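Local coordinates for DUF574 domain-containing protein (PDB 2QE6) that binds S-adenosylmethionine and is probably a methyltransferase, although its methyl-accepting substrate is not known, at residues M115-G120 with V132-V137; Y142-P147 with G180-A185; G189-M194 with I269-A274; P203-L208 with E262-A267. The protein carries 1 engineered substitution. All blocks are in the same frame, centred on the assembly; numbering follows the deposited sequence.

Contact 1: M115-G120 with V132-V137. With SAM (S-adenosylmethionine), chain F.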
loop_
_atom_site.group_PDB
_atom_site.type_symbol
_atom_site.label_atom_id
_atom_site.label_comp_id
_atom_site.label_asym_id
_atom_site.label_seq_id
_atom_site.Cartn_x
_atom_site.Cartn_y
_atom_site.Cartn_z
HETATM N N MSE A 115 -8.061 13.859 2.490
HETATM C CA MSE A 115 -9.147 13.414 1.647
HETATM C C MSE A 115 -9.542 11.948 1.889
HETATM O O MSE A 115 -10.703 11.600 1.696
HETATM C CB MSE A 115 -8.867 13.628 0.150
HETATM C CG MSE A 115 -10.167 13.574 -0.673
HETATM SE SE MSE A 115 -9.770 13.780 -2.537
HETATM C CE MSE A 115 -9.422 15.696 -2.449
ATOM N N VAL A 116 -8.598 11.115 2.300
ATOM C CA VAL A 116 -8.852 9.685 2.591
ATOM C C VAL A 116 -9.813 9.582 3.778
ATOM O O VAL A 116 -10.874 8.915 3.717
ATOM C CB VAL A 116 -7.504 8.906 2.840
ATOM C CG1 VAL A 116 -7.748 7.454 3.278
ATOM C CG2 VAL A 116 -6.634 8.923 1.602
ATOM N N LEU A 117 -9.500 10.315 4.838
ATOM C CA LEU A 117 -10.424 10.386 5.985
ATOM C C LEU A 117 -11.761 10.994 5.598
ATOM O O LEU A 117 -12.818 10.505 6.010
ATOM C CB LEU A 117 -9.818 11.177 7.143
ATOM C CG LEU A 117 -10.665 11.365 8.411
ATOM C CD1 LEU A 117 -11.327 10.045 8.914
ATOM C CD2 LEU A 117 -9.832 12.051 9.517
ATOM N N THR A 118 -11.737 12.069 4.812
ATOM C CA THR A 118 -12.980 12.719 4.461
ATOM C C THR A 118 -13.914 11.829 3.640
ATOM O O THR A 118 -15.118 11.820 3.871
ATOM C CB THR A 118 -12.741 14.063 3.750
ATOM O OG1 THR A 118 -11.841 14.830 4.545
ATOM C CG2 THR A 118 -14.059 14.832 3.608
ATOM N N HIS A 119 -13.368 11.093 2.682
ATOM C CA HIS A 119 -14.186 10.217 1.847
ATOM C C HIS A 119 -14.652 9.009 2.667
ATOM O O HIS A 119 -15.848 8.620 2.633
ATOM C CB HIS A 119 -13.386 9.752 0.605
ATOM C CG HIS A 119 -14.253 9.223 -0.501
ATOM N ND1 HIS A 119 -13.863 9.236 -1.822
ATOM C CD2 HIS A 119 -15.514 8.717 -0.487
ATOM C CE1 HIS A 119 -14.827 8.724 -2.568
ATOM N NE2 HIS A 119 -15.844 8.411 -1.783
ATOM N N GLY A 120 -13.710 8.463 3.428
ATOM C CA GLY A 120 -13.857 7.184 4.113
ATOM C C GLY A 120 -14.779 7.224 5.308
ATOM O O GLY A 120 -15.507 6.256 5.548
ATOM N N VAL A 132 -10.748 4.432 9.964
ATOM C CA VAL A 132 -9.807 5.190 9.146
ATOM C C VAL A 132 -9.299 6.395 9.929
ATOM O O VAL A 132 -10.039 7.003 10.665
ATOM C CB VAL A 132 -10.436 5.638 7.787
ATOM C CG1 VAL A 132 -11.624 6.544 7.982
ATOM C CG2 VAL A 132 -9.367 6.299 6.868
ATOM N N PHE A 133 -8.026 6.734 9.792
ATOM C CA PHE A 133 -7.561 7.994 10.344
ATOM C C PHE A 133 -6.357 8.558 9.611
ATOM O O PHE A 133 -5.667 7.858 8.848
ATOM C CB PHE A 133 -7.342 7.901 11.872
ATOM C CG PHE A 133 -6.190 7.025 12.305
ATOM C CD1 PHE A 133 -6.371 5.659 12.527
ATOM C CD2 PHE A 133 -4.937 7.582 12.568
ATOM C CE1 PHE A 133 -5.301 4.856 12.971
ATOM C CE2 PHE A 133 -3.874 6.798 13.027
ATOM C CZ PHE A 133 -4.057 5.431 13.222
ATOM N N THR A 134 -6.132 9.857 9.820
ATOM C CA THR A 134 -5.023 10.571 9.177
ATOM C C THR A 134 -3.797 10.506 10.097
ATOM O O THR A 134 -3.888 10.757 11.279
ATOM C CB THR A 134 -5.437 12.025 8.866
ATOM O OG1 THR A 134 -6.658 12.011 8.114
ATOM C CG2 THR A 134 -4.367 12.763 8.076
ATOM N N ALA A 135 -2.652 10.107 9.555
ATOM C CA ALA A 135 -1.452 10.119 10.337
ATOM C C ALA A 135 -0.290 9.909 9.389
ATOM O O ALA A 135 -0.465 9.505 8.234
ATOM C CB ALA A 135 -1.480 9.038 11.409
ATOM N N ASP A 136 0.899 10.173 9.896
ATOM C CA ASP A 136 2.124 9.936 9.144
ATOM C C ASP A 136 2.785 8.635 9.585
ATOM O O ASP A 136 3.263 8.504 10.710
ATOM C CB ASP A 136 3.060 11.100 9.385
ATOM C CG ASP A 136 4.295 11.037 8.555
ATOM O OD1 ASP A 136 4.645 9.975 8.043
ATOM O OD2 ASP A 136 4.914 12.094 8.401
ATOM N N VAL A 137 2.851 7.699 8.648
ATOM C CA VAL A 137 3.436 6.346 8.824
ATOM C C VAL A 137 4.874 6.332 9.330
ATOM O O VAL A 137 5.337 5.343 9.922
ATOM C CB VAL A 137 3.283 5.613 7.450
ATOM C CG1 VAL A 137 4.175 4.386 7.314
ATOM C CG2 VAL A 137 1.813 5.291 7.270
HETATM N N SAM F . -1.684 1.436 -0.410
HETATM C CA SAM F . -2.495 1.832 -1.628
HETATM C C SAM F . -2.228 0.850 -2.746
HETATM O O SAM F . -3.074 0.651 -3.611
HETATM O OXT SAM F . -1.140 0.262 -2.812
HETATM C CB SAM F . -2.221 3.236 -2.202
HETATM C CG SAM F . -0.808 3.473 -2.759
HETATM S SD SAM F . -0.425 5.188 -3.247
HETATM C CE SAM F . -2.043 5.878 -2.828
HETATM C "C5'" SAM F . 0.446 5.631 -1.729
HETATM C "C4'" SAM F . -0.319 6.106 -0.487
HETATM O "O4'" SAM F . 0.577 6.167 0.627
HETATM C "C3'" SAM F . -0.913 7.518 -0.617
HETATM O "O3'" SAM F . -2.290 7.529 -0.282
HETATM C "C2'" SAM F . -0.102 8.413 0.306
HETATM O "O2'" SAM F . -0.796 9.571 0.787
HETATM C "C1'" SAM F . 0.323 7.383 1.347
HETATM N N9 SAM F . 1.528 7.831 2.044
HETATM C C8 SAM F . 2.805 8.069 1.536
HETATM N N7 SAM F . 3.609 8.462 2.559
HETATM C C5 SAM F . 2.856 8.457 3.705
HETATM C C6 SAM F . 3.186 8.750 5.037
HETATM N N6 SAM F . 4.451 9.151 5.343
HETATM N N1 SAM F . 2.181 8.638 5.982
HETATM C C2 SAM F . 0.872 8.238 5.646
HETATM N N3 SAM F . 0.545 7.957 4.322
HETATM C C4 SAM F . 1.545 8.060 3.386
HETATM O O HOH W 1 -6.677 10.647 5.879
#
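Leu117 lies obliquely across Val132, its CD1 meeting Val132 CG1 at 3.6 Å while CB and CD2 close on the hydroxyl of Thr134, with CB 3.4 Å from Thr134 OG1. The leucine CG stands anti to the backbone N (chi1 179°), which turns CD1 to Val132 and CD2 to Thr134. Val132 puts CG1 in the crowded place between its own N and carbonyl carbon, so that one methyl serves Leu117 and the backbone of Gly120 while CG2 reaches Val116 CG1 at 4.1 Å. At Gly120 a CB would come close to that same methyl. A water accepts from Leu117 N (3.0 Å) and Thr134 OG1 (2.6 Å), bridging helix and strand. An alanine at Leu117 would lose both delta methyls and would probably loosen the cover over Val132 and Thr134. Helix 114-124 and strand 130-134 are the second half of a beta-alpha-beta unit of the Rossmann-like methyltransferase fold. Beyond the strand the chain turns to the cofactor: Asp136 OD1 accepts from adenine N6 of S-adenosylmethionine at 2.8 Å, and Val137 N donates to adenine N1 at 2.9 Å, nearly straight at 165°. Arg138 holds Asp136 OD2 in a salt bridge.

Contact 2: Y142-P147 with G180-A185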
loop_
_atom_site.group_PDB
_atom_site.type_symbol
_atom_site.label_atom_id
_atom_site.label_comp_id
_atom_site.label_asym_id
_atom_site.label_seq_id
_atom_site.Cartn_x
_atom_site.Cartn_y
_atom_site.Cartn_z
ATOM N N TYR A 142 3.118 7.042 17.219
ATOM C CA TYR A 142 1.807 7.681 17.189
ATOM C C TYR A 142 0.739 6.707 16.617
ATOM O O TYR A 142 -0.334 6.546 17.188
ATOM C CB TYR A 142 1.859 9.005 16.386
ATOM C CG TYR A 142 0.512 9.676 16.260
ATOM C CD1 TYR A 142 0.017 10.496 17.269
ATOM C CD2 TYR A 142 -0.278 9.465 15.145
ATOM C CE1 TYR A 142 -1.226 11.077 17.160
ATOM C CE2 TYR A 142 -1.508 10.050 15.017
ATOM C CZ TYR A 142 -1.986 10.858 16.013
ATOM O OH TYR A 142 -3.248 11.414 15.863
ATOM N N ILE A 143 1.035 6.039 15.508
ATOM C CA ILE A 143 0.026 5.178 14.875
ATOM C C ILE A 143 -0.338 3.988 15.783
ATOM O O ILE A 143 -1.519 3.701 16.009
ATOM C CB ILE A 143 0.473 4.710 13.477
ATOM C CG1 ILE A 143 0.361 5.867 12.482
ATOM C CG2 ILE A 143 -0.365 3.535 12.971
ATOM C CD1 ILE A 143 1.165 5.644 11.228
ATOM N N LEU A 144 0.672 3.326 16.332
ATOM C CA LEU A 144 0.435 2.113 17.102
ATOM C C LEU A 144 -0.280 2.374 18.426
ATOM O O LEU A 144 -0.801 1.443 19.047
ATOM C CB LEU A 144 1.737 1.350 17.320
ATOM C CG LEU A 144 2.402 0.786 16.056
ATOM C CD1 LEU A 144 3.840 0.385 16.368
ATOM C CD2 LEU A 144 1.592 -0.395 15.495
ATOM N N ASN A 145 -0.316 3.635 18.855
ATOM C CA ASN A 145 -0.984 4.004 20.099
ATOM C C ASN A 145 -2.292 4.772 19.905
ATOM O O ASN A 145 -2.958 5.123 20.865
ATOM C CB ASN A 145 0.011 4.745 20.982
ATOM C CG ASN A 145 1.128 3.817 21.463
ATOM O OD1 ASN A 145 0.891 2.929 22.269
ATOM N ND2 ASN A 145 2.319 3.982 20.924
ATOM N N HIS A 146 -2.681 4.960 18.647
ATOM C CA HIS A 146 -3.906 5.673 18.295
ATOM C C HIS A 146 -5.143 4.901 18.817
ATOM O O HIS A 146 -5.154 3.659 18.778
ATOM C CB HIS A 146 -3.944 5.861 16.756
ATOM C CG HIS A 146 -4.959 6.855 16.293
ATOM N ND1 HIS A 146 -6.305 6.567 16.230
ATOM C CD2 HIS A 146 -4.830 8.147 15.908
ATOM C CE1 HIS A 146 -6.962 7.637 15.819
ATOM N NE2 HIS A 146 -6.088 8.607 15.606
ATOM N N PRO A 147 -6.164 5.623 19.355
ATOM C CA PRO A 147 -7.373 4.961 19.853
ATOM C C PRO A 147 -8.055 4.011 18.866
ATOM O O PRO A 147 -8.650 3.024 19.295
ATOM C CB PRO A 147 -8.319 6.127 20.211
ATOM C CG PRO A 147 -7.655 7.370 19.759
ATOM C CD PRO A 147 -6.214 7.083 19.564
ATOM N N GLY A 180 11.041 -1.475 10.794
ATOM C CA GLY A 180 11.409 -2.232 11.994
ATOM C C GLY A 180 10.468 -2.029 13.176
ATOM O O GLY A 180 10.194 -2.969 13.914
ATOM N N ALA A 181 9.984 -0.811 13.389
ATOM C CA ALA A 181 9.033 -0.573 14.485
ATOM C C ALA A 181 7.741 -1.368 14.295
ATOM O O ALA A 181 7.169 -1.887 15.239
ATOM C CB ALA A 181 8.729 0.910 14.597
ATOM N N TYR A 182 7.238 -1.429 13.076
ATOM C CA TYR A 182 5.991 -2.144 12.826
ATOM C C TYR A 182 6.229 -3.666 12.928
ATOM O O TYR A 182 5.382 -4.366 13.428
ATOM C CB TYR A 182 5.394 -1.749 11.444
ATOM C CG TYR A 182 4.948 -0.283 11.339
ATOM C CD1 TYR A 182 3.891 0.195 12.105
ATOM C CD2 TYR A 182 5.598 0.621 10.479
ATOM C CE1 TYR A 182 3.464 1.533 12.036
ATOM C CE2 TYR A 182 5.172 1.980 10.403
ATOM C CZ TYR A 182 4.103 2.408 11.200
ATOM O OH TYR A 182 3.653 3.712 11.169
ATOM N N ARG A 183 7.360 -4.176 12.429
ATOM C CA ARG A 183 7.678 -5.621 12.559
ATOM C C ARG A 183 7.788 -6.012 14.017
ATOM O O ARG A 183 7.312 -7.073 14.412
ATOM C CB ARG A 183 9.004 -5.984 11.870
ATOM C CG ARG A 183 8.953 -5.917 10.355
ATOM C CD ARG A 183 10.057 -6.674 9.705
ATOM N NE ARG A 183 11.294 -6.361 10.373
ATOM C CZ ARG A 183 12.148 -5.408 10.042
ATOM N NH1 ARG A 183 11.960 -4.653 8.988
ATOM N NH2 ARG A 183 13.224 -5.228 10.794
ATOM N N ASP A 184 8.417 -5.138 14.804
ATOM C CA ASP A 184 8.637 -5.367 16.222
ATOM C C ASP A 184 7.327 -5.369 16.996
ATOM O O ASP A 184 7.225 -6.102 17.954
ATOM C CB ASP A 184 9.597 -4.338 16.836
ATOM C CG ASP A 184 11.039 -4.537 16.403
ATOM O OD1 ASP A 184 11.358 -5.585 15.809
ATOM O OD2 ASP A 184 11.852 -3.609 16.641
ATOM N N ALA A 185 6.340 -4.574 16.584
ATOM C CA ALA A 185 5.005 -4.570 17.234
ATOM C C ALA A 185 4.222 -5.871 17.145
ATOM O O ALA A 185 3.357 -6.139 17.968
ATOM C CB ALA A 185 4.122 -3.423 16.703
#
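The close side of this helix-helix contact lies where Tyr182 reaches toward segment 142-147, presenting its ring edge to two aliphatic side chains. Ile143 CD1 sits at the hydroxyl tip, 3.2 Å from Tyr182 OH, crossing at about a right angle, and Leu144 CD2 lies farther back on the rim, 4.1 Å from Tyr182 CD1. The tyrosine ring stands beside its backbone N (chi1 -65°), and the hydroxyl is hydrogen-bonded to Val137 O, which ties the tip to the loop that binds the cofactor. Here helices 140-145 and 175-185 pack together on one side of the central sheet of the Rossmann-like fold, and Leu82 and Leu84 lie beneath Leu144, Ile143 and Tyr182. Away from the ring the packing thins to alanines: Leu144 CD1 touches Ala185 CB at 3.8 Å and lies 4.2 Å from Ala181 O. An alanine at Leu144 would remove both delta methyls and would probably loosen the packing on Ala185 and on the CD1 side of Tyr182, leaving Ile143 as the ring's neighbour from segment 142-147. Farther out, Tyr142, Asn145 and Asp184 are exposed and make no contact between the segments, and His146 caps the following helix through ND1.

Contact 3: G189-M194 with I269-A274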
loop_
_atom_site.group_PDB
_atom_site.type_symbol
_atom_site.label_atom_id
_atom_site.label_comp_id
_atom_site.label_asym_id
_atom_site.label_seq_id
_atom_site.Cartn_x
_atom_site.Cartn_y
_atom_site.Cartn_z
ATOM N N GLY A 189 3.410 -15.127 14.182
ATOM C CA GLY A 189 2.267 -15.605 13.402
ATOM C C GLY A 189 1.633 -14.486 12.620
ATOM O O GLY A 189 0.691 -14.709 11.881
ATOM N N SER A 190 2.200 -13.288 12.764
ATOM C CA SER A 190 1.750 -12.114 12.067
ATOM C C SER A 190 2.413 -12.047 10.699
ATOM O O SER A 190 3.354 -12.796 10.422
ATOM C CB SER A 190 2.118 -10.897 12.890
ATOM O OG SER A 190 1.290 -10.803 14.035
ATOM N N TYR A 191 1.930 -11.136 9.863
ATOM C CA TYR A 191 2.502 -10.930 8.541
ATOM C C TYR A 191 2.792 -9.467 8.272
ATOM O O TYR A 191 2.145 -8.589 8.841
ATOM C CB TYR A 191 1.551 -11.464 7.470
ATOM C CG TYR A 191 1.320 -12.962 7.533
ATOM C CD1 TYR A 191 0.416 -13.501 8.405
ATOM C CD2 TYR A 191 2.031 -13.834 6.703
ATOM C CE1 TYR A 191 0.181 -14.888 8.449
ATOM C CE2 TYR A 191 1.817 -15.204 6.729
ATOM C CZ TYR A 191 0.879 -15.723 7.606
ATOM O OH TYR A 191 0.683 -17.066 7.660
ATOM N N LEU A 192 3.797 -9.234 7.419
ATOM C CA LEU A 192 4.073 -7.950 6.785
ATOM C C LEU A 192 3.899 -8.112 5.272
ATOM O O LEU A 192 4.525 -8.991 4.671
ATOM C CB LEU A 192 5.506 -7.508 7.083
ATOM C CG LEU A 192 5.976 -6.147 6.555
ATOM C CD1 LEU A 192 5.161 -5.022 7.125
ATOM C CD2 LEU A 192 7.490 -5.992 6.868
ATOM N N PHE A 193 3.011 -7.310 4.688
ATOM C CA PHE A 193 2.695 -7.322 3.233
ATOM C C PHE A 193 3.124 -5.942 2.690
ATOM O O PHE A 193 2.603 -4.916 3.124
ATOM C CB PHE A 193 1.183 -7.584 3.085
ATOM C CG PHE A 193 0.631 -7.566 1.673
ATOM C CD1 PHE A 193 1.435 -7.674 0.547
ATOM C CD2 PHE A 193 -0.761 -7.535 1.490
ATOM C CE1 PHE A 193 0.886 -7.722 -0.734
ATOM C CE2 PHE A 193 -1.314 -7.556 0.208
ATOM C CZ PHE A 193 -0.479 -7.671 -0.912
HETATM N N MSE A 194 4.126 -5.902 1.802
HETATM C CA MSE A 194 4.534 -4.656 1.197
HETATM C C MSE A 194 4.657 -4.769 -0.316
HETATM O O MSE A 194 4.927 -5.854 -0.844
HETATM C CB MSE A 194 5.913 -4.232 1.735
HETATM C CG MSE A 194 5.998 -4.280 3.245
HETATM SE SE MSE A 194 7.552 -3.313 3.897
HETATM C CE MSE A 194 8.962 -4.638 3.586
ATOM N N ILE A 269 5.201 -10.951 0.929
ATOM C CA ILE A 269 4.551 -11.128 2.220
ATOM C C ILE A 269 5.455 -12.040 3.049
ATOM O O ILE A 269 5.910 -13.079 2.567
ATOM C CB ILE A 269 3.170 -11.771 2.114
ATOM C CG1 ILE A 269 2.200 -10.846 1.394
ATOM C CG2 ILE A 269 2.597 -12.075 3.534
ATOM C CD1 ILE A 269 0.782 -11.362 1.403
ATOM N N GLY A 270 5.755 -11.614 4.264
ATOM C CA GLY A 270 6.585 -12.374 5.185
ATOM C C GLY A 270 5.866 -12.630 6.491
ATOM O O GLY A 270 5.072 -11.797 6.946
ATOM N N ARG A 271 6.173 -13.767 7.108
ATOM C CA ARG A 271 5.537 -14.180 8.351
ATOM C C ARG A 271 6.534 -14.070 9.516
ATOM O O ARG A 271 7.673 -14.477 9.400
ATOM C CB ARG A 271 5.031 -15.613 8.205
ATOM C CG ARG A 271 4.257 -16.147 9.383
ATOM C CD ARG A 271 3.821 -17.565 9.147
ATOM N NE ARG A 271 4.950 -18.476 9.001
ATOM C CZ ARG A 271 5.581 -19.063 10.013
ATOM N NH1 ARG A 271 5.191 -18.854 11.247
ATOM N NH2 ARG A 271 6.606 -19.858 9.783
ATOM N N LYS A 272 6.086 -13.514 10.637
ATOM C CA LYS A 272 6.890 -13.442 11.855
ATOM C C LYS A 272 6.880 -14.786 12.530
ATOM O O LYS A 272 5.836 -15.348 12.770
ATOM C CB LYS A 272 6.341 -12.372 12.826
ATOM C CG LYS A 272 7.237 -12.119 13.971
ATOM C CD LYS A 272 6.893 -10.838 14.722
ATOM C CE LYS A 272 7.996 -10.418 15.688
ATOM N NZ LYS A 272 7.641 -9.118 16.364
ATOM N N LYS A 273 8.050 -15.318 12.827
ATOM C CA LYS A 273 8.131 -16.636 13.441
ATOM C C LYS A 273 8.022 -16.537 14.937
ATOM O O LYS A 273 8.389 -15.514 15.514
ATOM C CB LYS A 273 9.446 -17.301 13.066
ATOM C CG LYS A 273 9.543 -17.566 11.582
ATOM C CD LYS A 273 10.644 -18.548 11.236
ATOM C CE LYS A 273 11.992 -17.867 11.022
ATOM N NZ LYS A 273 13.063 -18.922 11.156
ATOM N N ALA A 274 7.483 -17.597 15.559
ATOM C CA ALA A 274 7.651 -17.819 16.994
ATOM C C ALA A 274 9.149 -18.058 17.200
ATOM O O ALA A 274 9.809 -18.526 16.261
ATOM C CB ALA A 274 6.837 -19.017 17.481
ATOM O OXT ALA A 274 9.713 -17.768 18.270
#
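Ile269 opens the pairing opposite Phe193 in a non-hydrogen-bonded antiparallel pair, and its CD1 rests over one ring face, 3.9 Å from the centroid of Phe193 in a CH-pi contact. Its CG1 comes closer still, 3.4 Å from Phe193 CD1, while CG2, anti to the backbone N, turns to Tyr191 CD2. Gly270 follows in the hydrogen-bonded pair with Leu192. Gly270 N donates to Leu192 O and Leu192 N returns to Gly270 O, each at 2.9 Å, with both donors in the plane of the accepting carbonyl. Arg271 pairs with Tyr191 and runs alongside it in the same direction. Its CG lies over the ring face, 4.0 Å from the Tyr191 centroid, and CD reaches Tyr191 OH at 3.5 Å before a bend at chi3 (63°) carries the guanidinium to a salt bridge with Glu235. Lys272 prolongs the ladder past the regular strand: its N donates to Ser190 O and its O accepts from Gly189 N, both at 2.8 Å, but these donors stand about 30° above the carbonyl planes. The extended lysine chain ends at Leu186 O and Arg183 O. Four backbone bonds, two beyond the regular strands, thus set the antiparallel register where strand 265-271 is inserted between 191-197 and 235-243, as in class I methyltransferases, while aliphatic parts of Ile269 and Arg271 shield aromatic faces and both charged ends are led away.

Contact 4: P203-L208 with E262-A267. With SO4 (sulfate ion), chain C.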
loop_
_atom_site.group_PDB
_atom_site.type_symbol
_atom_site.label_atom_id
_atom_site.label_comp_id
_atom_site.label_asym_id
_atom_site.label_seq_id
_atom_site.Cartn_x
_atom_site.Cartn_y
_atom_site.Cartn_z
ATOM N N PRO A 203 15.314 1.283 -17.406
ATOM C CA PRO A 203 15.486 2.772 -17.350
ATOM C C PRO A 203 14.349 3.598 -16.664
ATOM O O PRO A 203 14.616 4.559 -15.846
ATOM C CB PRO A 203 15.615 3.136 -18.833
ATOM C CG PRO A 203 14.785 1.965 -19.576
ATOM C CD PRO A 203 15.290 0.766 -18.789
ATOM N N ALA A 204 13.120 3.165 -16.934
ATOM C CA ALA A 204 11.917 3.819 -16.449
ATOM C C ALA A 204 11.803 3.791 -14.948
ATOM O O ALA A 204 11.056 4.579 -14.387
ATOM C CB ALA A 204 10.693 3.149 -17.025
ATOM N N GLN A 205 12.496 2.866 -14.281
ATOM C CA GLN A 205 12.282 2.681 -12.835
ATOM C C GLN A 205 12.837 3.875 -12.061
ATOM O O GLN A 205 12.149 4.447 -11.249
ATOM C CB GLN A 205 12.934 1.382 -12.362
ATOM C CG GLN A 205 12.196 0.110 -12.875
ATOM C CD GLN A 205 13.021 -1.150 -12.815
ATOM O OE1 GLN A 205 14.266 -1.121 -12.889
ATOM N NE2 GLN A 205 12.345 -2.279 -12.756
ATOM N N GLN A 206 14.076 4.234 -12.367
ATOM C CA GLN A 206 14.759 5.355 -11.714
ATOM C C GLN A 206 14.222 6.715 -12.220
ATOM O O GLN A 206 14.205 7.671 -11.475
ATOM C CB GLN A 206 16.254 5.264 -11.882
ATOM C CG GLN A 206 16.983 4.208 -10.952
ATOM C CD GLN A 206 16.941 4.541 -9.430
ATOM O OE1 GLN A 206 16.584 5.647 -9.016
ATOM N NE2 GLN A 206 17.332 3.571 -8.609
ATOM N N LYS A 207 13.760 6.780 -13.469
ATOM C CA LYS A 207 13.077 7.967 -13.994
ATOM C C LYS A 207 11.754 8.175 -13.282
ATOM O O LYS A 207 11.418 9.274 -12.907
ATOM C CB LYS A 207 12.858 7.837 -15.497
ATOM C CG LYS A 207 12.519 9.132 -16.179
ATOM C CD LYS A 207 12.602 8.968 -17.713
ATOM C CE LYS A 207 12.550 10.287 -18.418
ATOM N NZ LYS A 207 12.753 10.085 -19.874
ATOM N N LEU A 208 11.014 7.103 -13.046
ATOM C CA LEU A 208 9.762 7.207 -12.278
ATOM C C LEU A 208 10.009 7.652 -10.812
ATOM O O LEU A 208 9.356 8.562 -10.290
ATOM C CB LEU A 208 9.025 5.876 -12.304
ATOM C CG LEU A 208 7.771 5.917 -11.470
ATOM C CD1 LEU A 208 6.863 7.096 -11.872
ATOM C CD2 LEU A 208 7.071 4.520 -11.523
ATOM N N GLU A 262 4.416 -4.150 -16.046
ATOM C CA GLU A 262 4.493 -5.285 -15.126
ATOM C C GLU A 262 5.884 -5.421 -14.468
ATOM O O GLU A 262 6.089 -6.302 -13.628
ATOM C CB GLU A 262 4.082 -6.569 -15.853
ATOM C CG GLU A 262 2.598 -6.584 -16.211
ATOM C CD GLU A 262 2.228 -7.743 -17.133
ATOM O OE1 GLU A 262 2.933 -7.971 -18.139
ATOM O OE2 GLU A 262 1.230 -8.429 -16.853
ATOM N N GLN A 263 6.831 -4.561 -14.829
ATOM C CA GLN A 263 8.183 -4.617 -14.230
ATOM C C GLN A 263 8.594 -3.391 -13.407
ATOM O O GLN A 263 9.789 -3.190 -13.106
ATOM C CB GLN A 263 9.209 -4.854 -15.319
ATOM C CG GLN A 263 9.055 -6.231 -15.953
ATOM C CD GLN A 263 9.865 -6.328 -17.171
ATOM O OE1 GLN A 263 10.930 -6.884 -17.141
ATOM N NE2 GLN A 263 9.397 -5.732 -18.250
ATOM N N LEU A 264 7.599 -2.598 -13.016
ATOM C CA LEU A 264 7.820 -1.394 -12.233
ATOM C C LEU A 264 7.808 -1.653 -10.715
ATOM O O LEU A 264 8.466 -0.947 -9.983
ATOM C CB LEU A 264 6.782 -0.288 -12.605
ATOM C CG LEU A 264 7.058 0.475 -13.914
ATOM C CD1 LEU A 264 5.864 1.420 -14.227
ATOM C CD2 LEU A 264 8.375 1.194 -13.905
ATOM N N GLY A 265 7.055 -2.651 -10.250
ATOM C CA GLY A 265 6.981 -2.950 -8.834
ATOM C C GLY A 265 7.068 -4.408 -8.453
ATOM O O GLY A 265 6.800 -5.302 -9.287
HETATM N N MSE A 266 7.448 -4.641 -7.185
HETATM C CA MSE A 266 7.472 -5.996 -6.603
HETATM C C MSE A 266 6.610 -6.072 -5.375
HETATM O O MSE A 266 6.348 -5.077 -4.763
HETATM C CB MSE A 266 8.886 -6.446 -6.257
HETATM C CG MSE A 266 9.718 -6.712 -7.485
HETATM SE SE MSE A 266 11.179 -7.874 -7.243
HETATM C CE MSE A 266 11.769 -8.050 -9.047
ATOM N N ALA A 267 6.180 -7.283 -5.042
ATOM C CA ALA A 267 5.356 -7.569 -3.883
ATOM C C ALA A 267 6.042 -8.682 -3.066
ATOM O O ALA A 267 6.717 -9.548 -3.632
ATOM C CB ALA A 267 3.964 -8.062 -4.322
HETATM S S SO4 C . 19.278 5.104 -5.322
HETATM O O1 SO4 C . 19.257 6.526 -5.696
HETATM O O2 SO4 C . 19.262 5.036 -3.848
HETATM O O3 SO4 C . 18.062 4.378 -5.801
HETATM O O4 SO4 C . 20.524 4.517 -5.879
#
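Leu264 gives the most surface to this contact, and it meets the first turns of helix 203-216 with both branches. With CG beside the backbone N and anti to the carbonyl carbon (chi1 -78°), it sends CD2 in among Ala204 and Gln205. There CD2 lies 4.4 Å from Ala204 CB and 4.1 Å from Gln205 CG. The other methyl, CD1, faces Leu208 one turn further along the helix, 4.3 Å from Leu208 CD2. These are loose van der Waals distances, and the tightest join is polar. Gln205, second in buried surface, extends beyond CG so that its amide reaches the backbone just before Leu264, where NE2 donates to Gln263 O at 2.7 Å. The nitrogen approaches almost along the C=O axis, although the angle at the hydrogen is a bent 144°. Gln205 OE1 accepts from Thr200 N and Leu202 N, so that three bonds fix the rotation of the amide. Gln263 itself offers its backbone here, while its side-chain NE2 is bonded to Ser259 O. Gln206, which takes no part between the segments, donates from NE2 to sulfate O3 at 3.0 Å, the ion probably coming from the crystallisation liquor. Leu264 stands directly before strand 265-271, the antiparallel strand between 191-197 and 235-243 in the methyltransferase sheet. Ser57 of helix 54-75 also touches Leu264, and Leu208 packs against Leu54 and Leu197, so the start of helix 203-216 packs beside the beginning of helix 54-75 and the end of strand 191-197.

Overall arrangement
Contacts 1, 3 and 4 reach the one mixed seven-stranded sheet of the Rossmann-like methyltransferase fold, and contact 2 joins two helices packed against it. Contacts 1 and 2 come first along the chain, their centres about 17 Å apart; they touch where Phe133 stacks on His146 and through Val137, which lies beside the cofactor's adenine. Contact 2 lies about 15 Å from contact 3 and touches it through Lys272. Contacts 3 and 4 share strand 265-271, yet their centres are about 25 Å apart, and contact 4 falls within the chain between the segments of contact 3. Contact 1 thus holds adenine-binding residues at one end of the sheet, while contacts 3 and 4 build its antiparallel end.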